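Local structure of diheme cytochrome c (Shewanella baltica, 3U99) at residues A41-E44 / N45-G48; I104-R107 / M108-N112. The protein probably carries electrons, holding two covalently attached c-type hemes whose irons are each bound by a pair of histidines. All coordinates share one frame; numbering follows the deposited sequence.

Contact 1: A41-E44 / N45-G48. With HEC (heme c), chain C.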
ATOM      1  N   ALA A  41       4.580  15.112  -1.410  1.00 12.55           N
ATOM      2  CA  ALA A  41       4.735  16.508  -1.849  1.00 12.63           C
ATOM      3  C   ALA A  41       3.410  17.138  -2.194  1.00 11.40           C
ATOM      4  O   ALA A  41       3.301  18.369  -2.054  1.00 11.71           O
ATOM      5  CB  ALA A  41       5.652  16.503  -3.070  1.00 20.61           C
ATOM      6  N   ASN A  42       2.420  16.359  -2.642  1.00 12.33           N
ATOM      7  CA  ASN A  42       1.155  16.946  -3.097  1.00 12.43           C
ATOM      8  C   ASN A  42       0.018  16.023  -2.692  1.00 11.29           C
ATOM      9  O   ASN A  42      -0.719  15.498  -3.525  1.00 12.13           O
ATOM     10  CB  ASN A  42       1.061  17.237  -4.613  1.00 17.87           C
ATOM     11  CG  ASN A  42       1.972  18.408  -4.974  1.00 20.01           C
ATOM     12  OD1 ASN A  42       3.051  18.095  -5.443  1.00 26.15           O
ATOM     13  ND2 ASN A  42       1.567  19.655  -4.738  1.00 26.53           N
ATOM     14  N   LEU A  43      -0.137  15.800  -1.398  1.00  9.57           N
ATOM     15  CA  LEU A  43      -1.198  14.921  -0.905  1.00  8.90           C
ATOM     16  C   LEU A  43      -2.578  15.414  -1.254  1.00  9.19           C
ATOM     17  O   LEU A  43      -3.542  14.639  -1.251  1.00  9.17           O
ATOM     18  CB  LEU A  43      -1.113  14.722   0.619  1.00  8.58           C
ATOM     19  CG  LEU A  43       0.053  13.844   1.075  1.00  9.04           C
ATOM     20  CD1 LEU A  43       0.226  13.890   2.568  1.00 11.17           C
ATOM     21  CD2 LEU A  43      -0.142  12.397   0.596  1.00 10.66           C
ATOM     22  N   GLU A  44      -2.730  16.691  -1.627  1.00 10.08           N
ATOM     23  CA  GLU A  44      -4.022  17.217  -1.998  1.00 11.69           C
ATOM     24  C   GLU A  44      -4.457  16.627  -3.315  1.00 11.57           C
ATOM     25  O   GLU A  44      -5.675  16.646  -3.608  1.00 14.52           O
ATOM     26  CB  GLU A  44      -3.999  18.762  -2.021  1.00 14.93           C
ATOM     27  CG  GLU A  44      -3.196  19.293  -3.194  1.00 16.58           C
ATOM     28  CD  GLU A  44      -1.689  19.404  -2.880  1.00 17.99           C
ATOM     29  OE1 GLU A  44      -1.306  19.040  -1.734  1.00 16.28           O
ATOM     30  OE2 GLU A  44      -0.944  19.857  -3.795  1.00 21.50           O
ATOM     31  N   ASN A  45      -3.636  16.120  -4.115  1.00 10.31           N
ATOM     32  CA  ASN A  45      -3.885  15.478  -5.394  1.00 10.80           C
ATOM     33  C   ASN A  45      -3.466  14.009  -5.266  1.00  9.96           C
ATOM     34  O   ASN A  45      -2.373  13.666  -5.656  1.00 15.88           O
ATOM     35  CB  ASN A  45      -3.151  16.230  -6.488  1.00 13.17           C
ATOM     36  CG  ASN A  45      -3.446  15.655  -7.845  1.00 14.33           C
ATOM     37  OD1 ASN A  45      -4.363  14.863  -8.068  1.00 21.54           O
ATOM     38  ND2 ASN A  45      -2.596  15.929  -8.811  1.00 16.70           N
ATOM     39  N   HIS A  46      -4.209  13.201  -4.676  1.00  9.27           N
ATOM     40  CA  HIS A  46      -3.780  11.827  -4.299  1.00  8.42           C
ATOM     41  C   HIS A  46      -4.674  10.806  -4.934  1.00  9.50           C
ATOM     42  O   HIS A  46      -5.647  10.357  -4.346  1.00  9.92           O
ATOM     43  CB  HIS A  46      -3.795  11.761  -2.790  1.00  8.61           C
ATOM     44  CG  HIS A  46      -3.305  10.504  -2.192  1.00  7.96           C
ATOM     45  ND1 HIS A  46      -1.958  10.261  -2.081  1.00  8.21           N
ATOM     46  CD2 HIS A  46      -3.967   9.463  -1.712  1.00  7.87           C
ATOM     47  CE1 HIS A  46      -1.829   9.066  -1.482  1.00  8.54           C
ATOM     48  NE2 HIS A  46      -3.041   8.542  -1.240  1.00  6.92           N
ATOM     49  N   PHE A  47      -4.328  10.466  -6.186  1.00 10.68           N
ATOM     50  CA  PHE A  47      -4.968   9.329  -6.834  1.00 12.80           C
ATOM     51  C   PHE A  47      -6.494   9.432  -6.899  1.00 13.17           C
ATOM     52  O   PHE A  47      -7.246   8.464  -6.803  1.00 16.89           O
ATOM     53  CB  PHE A  47      -4.567   8.029  -6.115  1.00 13.10           C
ATOM     54  CG  PHE A  47      -3.066   7.845  -6.072  1.00 11.98           C
ATOM     55  CD1 PHE A  47      -2.299   7.811  -7.246  1.00 14.19           C
ATOM     56  CD2 PHE A  47      -2.426   7.727  -4.859  1.00 11.96           C
ATOM     57  CE1 PHE A  47      -0.932   7.577  -7.171  1.00 14.63           C
ATOM     58  CE2 PHE A  47      -1.080   7.481  -4.799  1.00 12.43           C
ATOM     59  CZ  PHE A  47      -0.315   7.436  -5.943  1.00 13.75           C
ATOM     60  N   GLY A  48      -7.000  10.633  -7.053  1.00 14.26           N
ATOM     61  CA  GLY A  48      -8.415  10.944  -7.138  1.00 15.89           C
ATOM     62  C   GLY A  48      -9.033  11.440  -5.848  1.00 14.19           C
ATOM     63  O   GLY A  48     -10.190  11.861  -5.887  1.00 20.22           O
TER
HETATM   64 FE   HEC C 700      -3.500   6.850  -0.300  1.00  6.18          FE
HETATM   65  CHA HEC C 700      -3.579   5.067  -3.137  1.00  8.44           C
HETATM   66  CHB HEC C 700      -0.186   6.187   0.065  1.00  7.35           C
HETATM   67  CHC HEC C 700      -3.503   8.523   2.625  1.00  7.29           C
HETATM   68  CHD HEC C 700      -6.767   7.665  -0.768  1.00  8.22           C
HETATM   69  NA  HEC C 700      -2.123   5.816  -1.341  1.00  7.22           N
HETATM   70  C1A HEC C 700      -2.362   5.100  -2.504  1.00  7.47           C
HETATM   71  C2A HEC C 700      -1.150   4.406  -2.906  1.00  8.28           C
HETATM   72  C3A HEC C 700      -0.211   4.717  -1.981  1.00  8.04           C
HETATM   73  C4A HEC C 700      -0.832   5.633  -1.035  1.00  6.71           C
HETATM   74  CMA HEC C 700       1.225   4.270  -1.961  1.00  9.92           C
HETATM   75  CAA HEC C 700      -1.055   3.560  -4.112  1.00  9.88           C
HETATM   76  CBA HEC C 700      -1.603   2.166  -3.880  1.00 10.45           C
HETATM   77  CGA HEC C 700      -1.312   1.282  -5.094  1.00 10.54           C
HETATM   78  O1A HEC C 700      -0.113   0.954  -5.296  1.00 11.24           O
HETATM   79  O2A HEC C 700      -2.223   0.927  -5.866  1.00 15.56           O
HETATM   80  NB  HEC C 700      -2.089   7.295   1.077  1.00  6.34           N
HETATM   81  C1B HEC C 700      -0.755   6.962   1.035  1.00  6.98           C
HETATM   82  C2B HEC C 700      -0.087   7.628   2.132  1.00  7.45           C
HETATM   83  C3B HEC C 700      -1.010   8.293   2.848  1.00  7.15           C
HETATM   84  C4B HEC C 700      -2.260   8.069   2.216  1.00  7.01           C
HETATM   85  CMB HEC C 700       1.415   7.507   2.362  1.00  8.69           C
HETATM   86  CAB HEC C 700      -0.862   9.194   4.071  1.00  8.42           C
HETATM   87  CBB HEC C 700       0.006  10.419   3.718  1.00 10.03           C
HETATM   88  NC  HEC C 700      -4.869   7.870   0.752  1.00  6.89           N
HETATM   89  C1C HEC C 700      -4.707   8.437   1.967  1.00  7.30           C
HETATM   90  C2C HEC C 700      -5.902   9.015   2.474  1.00  7.85           C
HETATM   91  C3C HEC C 700      -6.820   8.766   1.515  1.00  8.39           C
HETATM   92  C4C HEC C 700      -6.190   8.110   0.433  1.00  7.79           C
HETATM   93  CMC HEC C 700      -6.062   9.636   3.870  1.00 11.40           C
HETATM   94  CAC HEC C 700      -8.291   9.108   1.572  1.00  9.70           C
HETATM   95  CBC HEC C 700      -8.648  10.570   1.781  1.00 11.04           C
HETATM   96  ND  HEC C 700      -4.864   6.488  -1.711  1.00  6.97           N
HETATM   97  C1D HEC C 700      -6.144   6.954  -1.728  1.00  8.31           C
HETATM   98  C2D HEC C 700      -6.820   6.473  -2.947  1.00  9.69           C
HETATM   99  C3D HEC C 700      -5.928   5.730  -3.621  1.00  9.54           C
HETATM  100  C4D HEC C 700      -4.731   5.719  -2.805  1.00  8.19           C
HETATM  101  CMD HEC C 700      -8.189   6.876  -3.442  1.00 13.21           C
HETATM  102  CAD HEC C 700      -6.167   5.051  -4.928  1.00 12.06           C
HETATM  103  CBD HEC C 700      -6.661   3.574  -4.760  1.00 18.08           C
HETATM  104  CGD HEC C 700      -7.029   3.013  -6.130  1.00 22.89           C
HETATM  105  O1D HEC C 700      -7.664   1.841  -5.887  1.00 32.91           O
HETATM  106  O2D HEC C 700      -6.150   3.283  -7.078  1.00 32.48           O
HETATM  107  O   HOH W   1      -0.227  12.206  -3.238  1.00 10.94           O
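L43 and H46 lie side by side in the loop between helix 33-40 and helix 55-67, both side chains pointing the same way. The turn that sets them there is a type I beta turn from N42 to N45, closed by N45 N giving its hydrogen to N42 O (3.0 Å). Followed outward from the backbone, H46 first sets its CB against L43 O at 3.3 Å. CG stands anti to the backbone N (chi1 -176°), which carries the imidazole away from the turn and to the porphyrin. There H46 ND1 lies 3.9 Å from the methyl L43 CD2, and in the ring plane it donates a hydrogen bond to a water 2.8 Å away; that water also makes a weak bond to N42 O. At the tip H46 CD2 and CE1 lie on either side of NE2, which binds the heme iron at 2.0 Å. H23 is the second axial ligand. F47 CD2 lies over the centre of one face of the imidazole and comes within 3.4 Å of heme CHA. L43 is branched enough to touch both the histidine and the heme, its CD1 meeting CBB at 3.7 Å; its backbone is also tied to A51. On the outer side, N42 ND2 makes a nearly straight hydrogen bond to E44 OE2 (2.7 Å, 171°), reaching it on the syn side, with the oxygen in the amide plane: a polar pair suited to an exposed turn. Because ND1 donates its hydrogen bond to a neutral water instead of a carboxylate, the pull on the imidazole is probably modest, so NE2 should remain a neutral-histidine donor; the iron is six-coordinate, and two such ligands are expected to make it low-spin.

Contact 2: I104-R107 / M108-N112. With HEC (heme c), chain B.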
ATOM      1  N   ILE A 104      -1.837 -14.034 -11.758  1.00  9.42           N
ATOM      2  CA  ILE A 104      -3.161 -13.978 -11.127  1.00  9.59           C
ATOM      3  C   ILE A 104      -4.140 -13.425 -12.154  1.00 10.49           C
ATOM      4  O   ILE A 104      -3.955 -12.299 -12.630  1.00 12.28           O
ATOM      5  CB  ILE A 104      -3.124 -13.098  -9.880  1.00  9.30           C
ATOM      6  CG1 ILE A 104      -2.044 -13.541  -8.893  1.00  9.53           C
ATOM      7  CG2 ILE A 104      -4.526 -13.040  -9.277  1.00 11.17           C
ATOM      8  CD1 ILE A 104      -1.849 -12.506  -7.792  1.00 11.32           C
ATOM      9  N   PRO A 105      -5.145 -14.186 -12.532  1.00 10.51           N
ATOM     10  CA  PRO A 105      -6.046 -13.719 -13.595  1.00 12.60           C
ATOM     11  C   PRO A 105      -7.080 -12.676 -13.187  1.00 11.33           C
ATOM     12  O   PRO A 105      -7.423 -12.510 -12.043  1.00 11.76           O
ATOM     13  CB  PRO A 105      -6.775 -15.001 -13.945  1.00 14.11           C
ATOM     14  CG  PRO A 105      -6.793 -15.819 -12.712  1.00 15.23           C
ATOM     15  CD  PRO A 105      -5.488 -15.508 -12.017  1.00 11.41           C
ATOM     16  N   ARG A 106      -7.572 -12.001 -14.209  1.00 11.85           N
ATOM     17  CA  ARG A 106      -8.448 -10.868 -13.953  1.00 13.08           C
ATOM     18  C   ARG A 106      -9.739 -11.318 -13.284  1.00 12.69           C
ATOM     19  O   ARG A 106     -10.379 -10.555 -12.564  1.00 12.62           O
ATOM     20  CB  ARG A 106      -8.778 -10.151 -15.282  1.00 17.13           C
ATOM     21  CG  ARG A 106      -7.654  -9.587 -15.986  1.00 24.15           C
ATOM     22  CD  ARG A 106      -8.204  -8.901 -17.252  1.00 29.71           C
ATOM     23  NE  ARG A 106      -9.104  -7.792 -16.966  0.50 30.20           N
ATOM     24  CZ  ARG A 106     -10.197  -7.068 -16.964  0.50 33.20           C
ATOM     25  NH1 ARG A 106     -11.330  -7.561 -17.485  0.50 38.15           N
ATOM     26  NH2 ARG A 106     -10.212  -5.827 -16.447  0.50 37.50           N
ATOM     27  N   ARG A 107     -10.272 -12.459 -13.431  1.00 13.30           N
ATOM     28  CA  ARG A 107     -11.455 -12.982 -12.763  1.00 14.64           C
ATOM     29  C   ARG A 107     -11.340 -12.916 -11.242  1.00 12.66           C
ATOM     30  O   ARG A 107     -12.304 -12.912 -10.563  1.00 14.06           O
ATOM     31  CB  ARG A 107     -11.772 -14.452 -13.232  1.00 19.64           C
ATOM     32  CG  ARG A 107     -11.006 -15.588 -12.576  1.00 23.82           C
ATOM     33  CD  ARG A 107     -11.728 -16.954 -12.854  1.00 26.48           C
ATOM     34  NE  ARG A 107     -11.764 -17.192 -14.289  1.00 26.97           N
ATOM     35  CZ  ARG A 107     -12.820 -17.070 -15.097  0.50 28.90           C
ATOM     36  NH1 ARG A 107     -12.615 -17.279 -16.392  1.00 34.15           N
ATOM     37  NH2 ARG A 107     -14.046 -16.826 -14.656  1.00 33.39           N
ATOM     38  N   MET A 108     -10.059 -12.985 -10.800  1.00 11.64           N
ATOM     39  CA  MET A 108      -9.878 -12.972  -9.344  1.00 10.77           C
ATOM     40  C   MET A 108      -9.637 -11.572  -8.795  1.00 10.67           C
ATOM     41  O   MET A 108      -9.585 -11.419  -7.572  1.00 10.94           O
ATOM     42  CB  MET A 108      -8.665 -13.826  -8.961  1.00 11.16           C
ATOM     43  CG  MET A 108      -8.879 -15.297  -9.255  1.00 12.35           C
ATOM     44  SD  MET A 108      -7.473 -16.299  -8.801  1.00 16.06           S
ATOM     45  CE  MET A 108      -7.795 -17.746  -9.802  1.00 27.99           C
ATOM     46  N   VAL A 109      -9.495 -10.589  -9.544  1.00 10.68           N
ATOM     47  CA  VAL A 109      -9.084  -9.217  -9.241  1.00 10.80           C
ATOM     48  C   VAL A 109     -10.080  -8.242  -9.869  1.00 11.90           C
ATOM     49  O   VAL A 109     -11.085  -7.913  -9.220  1.00 13.58           O
ATOM     50  CB  VAL A 109      -7.618  -8.986  -9.653  1.00 11.29           C
ATOM     51  CG1 VAL A 109      -7.144  -7.613  -9.182  1.00 14.01           C
ATOM     52  CG2 VAL A 109      -6.731 -10.122  -9.081  1.00 12.07           C
ATOM     53  N   GLN A 110      -9.778  -7.716 -11.052  1.00 13.29           N
ATOM     54  CA  GLN A 110     -10.607  -6.674 -11.616  1.00 17.28           C
ATOM     55  C   GLN A 110     -12.043  -7.105 -11.805  1.00 17.37           C
ATOM     56  O   GLN A 110     -12.964  -6.301 -11.693  1.00 21.67           O
ATOM     57  CB  GLN A 110      -9.989  -6.246 -12.955  1.00 20.54           C
ATOM     58  CG  GLN A 110      -8.623  -5.599 -12.727  1.00 25.46           C
ATOM     59  CD  GLN A 110      -7.422  -6.520 -12.760  1.00 25.84           C
ATOM     60  OE1 GLN A 110      -7.384  -7.721 -12.760  1.00 21.56           O
ATOM     61  NE2 GLN A 110      -6.211  -5.902 -12.799  1.00 36.16           N
ATOM     62  N   ASP A 111     -12.259  -8.381 -12.080  1.00 15.41           N
ATOM     63  CA  ASP A 111     -13.629  -8.882 -12.269  1.00 16.90           C
ATOM     64  C   ASP A 111     -14.260  -9.523 -11.032  1.00 16.19           C
ATOM     65  O   ASP A 111     -15.304 -10.124 -11.092  1.00 21.34           O
ATOM     66  CB  ASP A 111     -13.683  -9.863 -13.470  1.00 20.74           C
ATOM     67  CG  ASP A 111     -13.289  -9.192 -14.793  1.00 23.73           C
ATOM     68  OD1 ASP A 111     -13.423  -7.949 -14.948  1.00 30.67           O
ATOM     69  OD2 ASP A 111     -12.824  -9.937 -15.660  1.00 32.49           O
ATOM     70  N   ASN A 112     -13.531  -9.428  -9.935  1.00 13.79           N
ATOM     71  CA  ASN A 112     -13.934  -9.992  -8.658  1.00 14.64           C
ATOM     72  C   ASN A 112     -14.462  -8.861  -7.763  1.00 15.28           C
ATOM     73  O   ASN A 112     -13.697  -8.046  -7.307  1.00 15.96           O
ATOM     74  CB  ASN A 112     -12.774 -10.679  -8.002  1.00 13.53           C
ATOM     75  CG  ASN A 112     -13.148 -11.250  -6.627  1.00 12.93           C
ATOM     76  OD1 ASN A 112     -14.276 -11.135  -6.150  1.00 15.33           O
ATOM     77  ND2 ASN A 112     -12.166 -11.895  -6.039  1.00 11.19           N
TER
HETATM   78 FE   HEC B 500       0.174  -9.873  -3.432  1.00  6.28          FE
HETATM   79  CHA HEC B 500       2.260 -12.526  -3.778  1.00  8.24           C
HETATM   80  CHB HEC B 500       2.719  -8.003  -2.238  1.00  8.22           C
HETATM   81  CHC HEC B 500      -1.922  -7.134  -3.383  1.00  7.45           C
HETATM   82  CHD HEC B 500      -2.423 -11.851  -4.317  1.00  8.09           C
HETATM   83  NA  HEC B 500       2.098 -10.207  -3.015  1.00  7.23           N
HETATM   84  C1A HEC B 500       2.812 -11.347  -3.223  1.00  7.44           C
HETATM   85  C2A HEC B 500       4.169 -11.219  -2.775  1.00  8.27           C
HETATM   86  C3A HEC B 500       4.296  -9.951  -2.342  1.00  8.49           C
HETATM   87  C4A HEC B 500       3.000  -9.301  -2.505  1.00  8.12           C
HETATM   88  CMA HEC B 500       5.522  -9.268  -1.740  1.00  9.70           C
HETATM   89  CAA HEC B 500       5.206 -12.309  -2.752  1.00  9.48           C
HETATM   90  CBA HEC B 500       4.873 -13.255  -1.610  1.00 10.63           C
HETATM   91  CGA HEC B 500       5.775 -14.465  -1.450  1.00 13.20           C
HETATM   92  O1A HEC B 500       6.913 -14.386  -2.018  1.00 19.88           O
HETATM   93  O2A HEC B 500       5.564 -15.406  -0.682  1.00 13.23           O
HETATM   94  NB  HEC B 500       0.398  -7.933  -2.905  1.00  6.50           N
HETATM   95  C1B HEC B 500       1.563  -7.323  -2.444  1.00  7.43           C
HETATM   96  C2B HEC B 500       1.269  -5.968  -2.191  1.00  7.64           C
HETATM   97  C3B HEC B 500       0.003  -5.742  -2.551  1.00  8.08           C
HETATM   98  C4B HEC B 500      -0.575  -6.971  -2.968  1.00  6.92           C
HETATM   99  CMB HEC B 500       2.337  -5.018  -1.605  1.00  8.95           C
HETATM  100  CAB HEC B 500      -0.857  -4.468  -2.423  1.00  8.30           C
HETATM  101  CBB HEC B 500      -0.148  -3.196  -3.069  1.00  9.72           C
HETATM  102  NC  HEC B 500      -1.784  -9.544  -3.806  1.00  6.74           N
HETATM  103  C1C HEC B 500      -2.437  -8.385  -3.714  1.00  7.12           C
HETATM  104  C2C HEC B 500      -3.831  -8.524  -3.917  1.00  7.46           C
HETATM  105  C3C HEC B 500      -3.972  -9.888  -4.149  1.00  7.52           C
HETATM  106  C4C HEC B 500      -2.716 -10.506  -4.060  1.00  7.07           C
HETATM  107  CMC HEC B 500      -4.889  -7.467  -3.782  1.00  8.55           C
HETATM  108  CAC HEC B 500      -5.270 -10.645  -4.333  1.00  8.40           C
HETATM  109  CBC HEC B 500      -6.066 -10.286  -5.588  1.00  9.88           C
HETATM  110  ND  HEC B 500      -0.038 -11.798  -3.980  1.00  6.73           N
HETATM  111  C1D HEC B 500      -1.213 -12.398  -4.300  1.00  7.52           C
HETATM  112  C2D HEC B 500      -0.961 -13.759  -4.691  1.00  8.15           C
HETATM  113  C3D HEC B 500       0.378 -13.964  -4.641  1.00  9.24           C
HETATM  114  C4D HEC B 500       0.937 -12.692  -4.133  1.00  7.83           C
HETATM  115  CMD HEC B 500      -2.023 -14.736  -5.132  1.00  9.57           C
HETATM  116  CAD HEC B 500       1.100 -15.253  -4.976  1.00 10.27           C
HETATM  117  CBD HEC B 500       1.256 -15.291  -6.532  1.00 12.34           C
HETATM  118  CGD HEC B 500       1.642 -16.657  -7.087  0.50 13.75           C
HETATM  119  O1D HEC B 500       2.659 -17.043  -6.245  0.50 16.89           O
HETATM  120  O2D HEC B 500       1.678 -16.692  -8.412  0.50 15.11           O
HETATM  121  O   HOH W   2      -5.167  -9.645 -13.266  1.00 25.78           O
HETATM  122  O   HOH W   3     -14.793 -13.375 -10.964  1.00 26.01           O
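A short 3-10 segment running straight into a type I beta turn folds I104-R107 back on M108-N112, beyond helix 95-101 and beside the second heme. The bond from M108 N to P105 O (3.0 Å) spans the start of the 3-10 segment, while the methionine, extended beyond CG, lays its CE 3.6 Å from P105 CG. An unbranched thioether suits this place, since it touches the proline as well as I140, F143 and W146; an alanine here would probably leave a gap between P105 and those residues, with W146 less firmly backed. The type I turn, V109 to N112, follows, and R106 O holds the two parts together by taking V109 N at 3.1 Å and D111 N at 2.9 Å from opposite faces of its carbonyl plane. Two branched residues face the heme: I104 CG2 meets V109 CG2 at 3.7 Å, their side chains crossing at about a right angle, I104 CD1 reaches heme C2D at 3.5 Å, and V109 CG2 touches CBC. A water lies within hydrogen-bonding distance of I104 O and Q110 OE1. With CG anti to the backbone N (chi1 178°), N112 ND2 turns back to M108 O (3.0 Å) and also bonds P141 O.

Contacts 1 and 2 are short turns in loops, after helix 33-40 and helix 95-101 respectively, each bordering a different heme. Their centres lie about 27 Å apart and their nearest atoms about 15 Å. In contact 1 L43 and H46 are buried against the heme while N42, E44 and N45 are exposed; in contact 2 I104, V109 and N112 are buried and R106, R107, Q110 and D111 exposed. Contact 1 supplies an axial iron ligand, whereas contact 2 offers aliphatic carbon to a heme whose iron is bound by H101 and H125. Contact 2 has three backbone bonds between its segments where contact 1 has one, and M108 and N112 also touch strand 139-140.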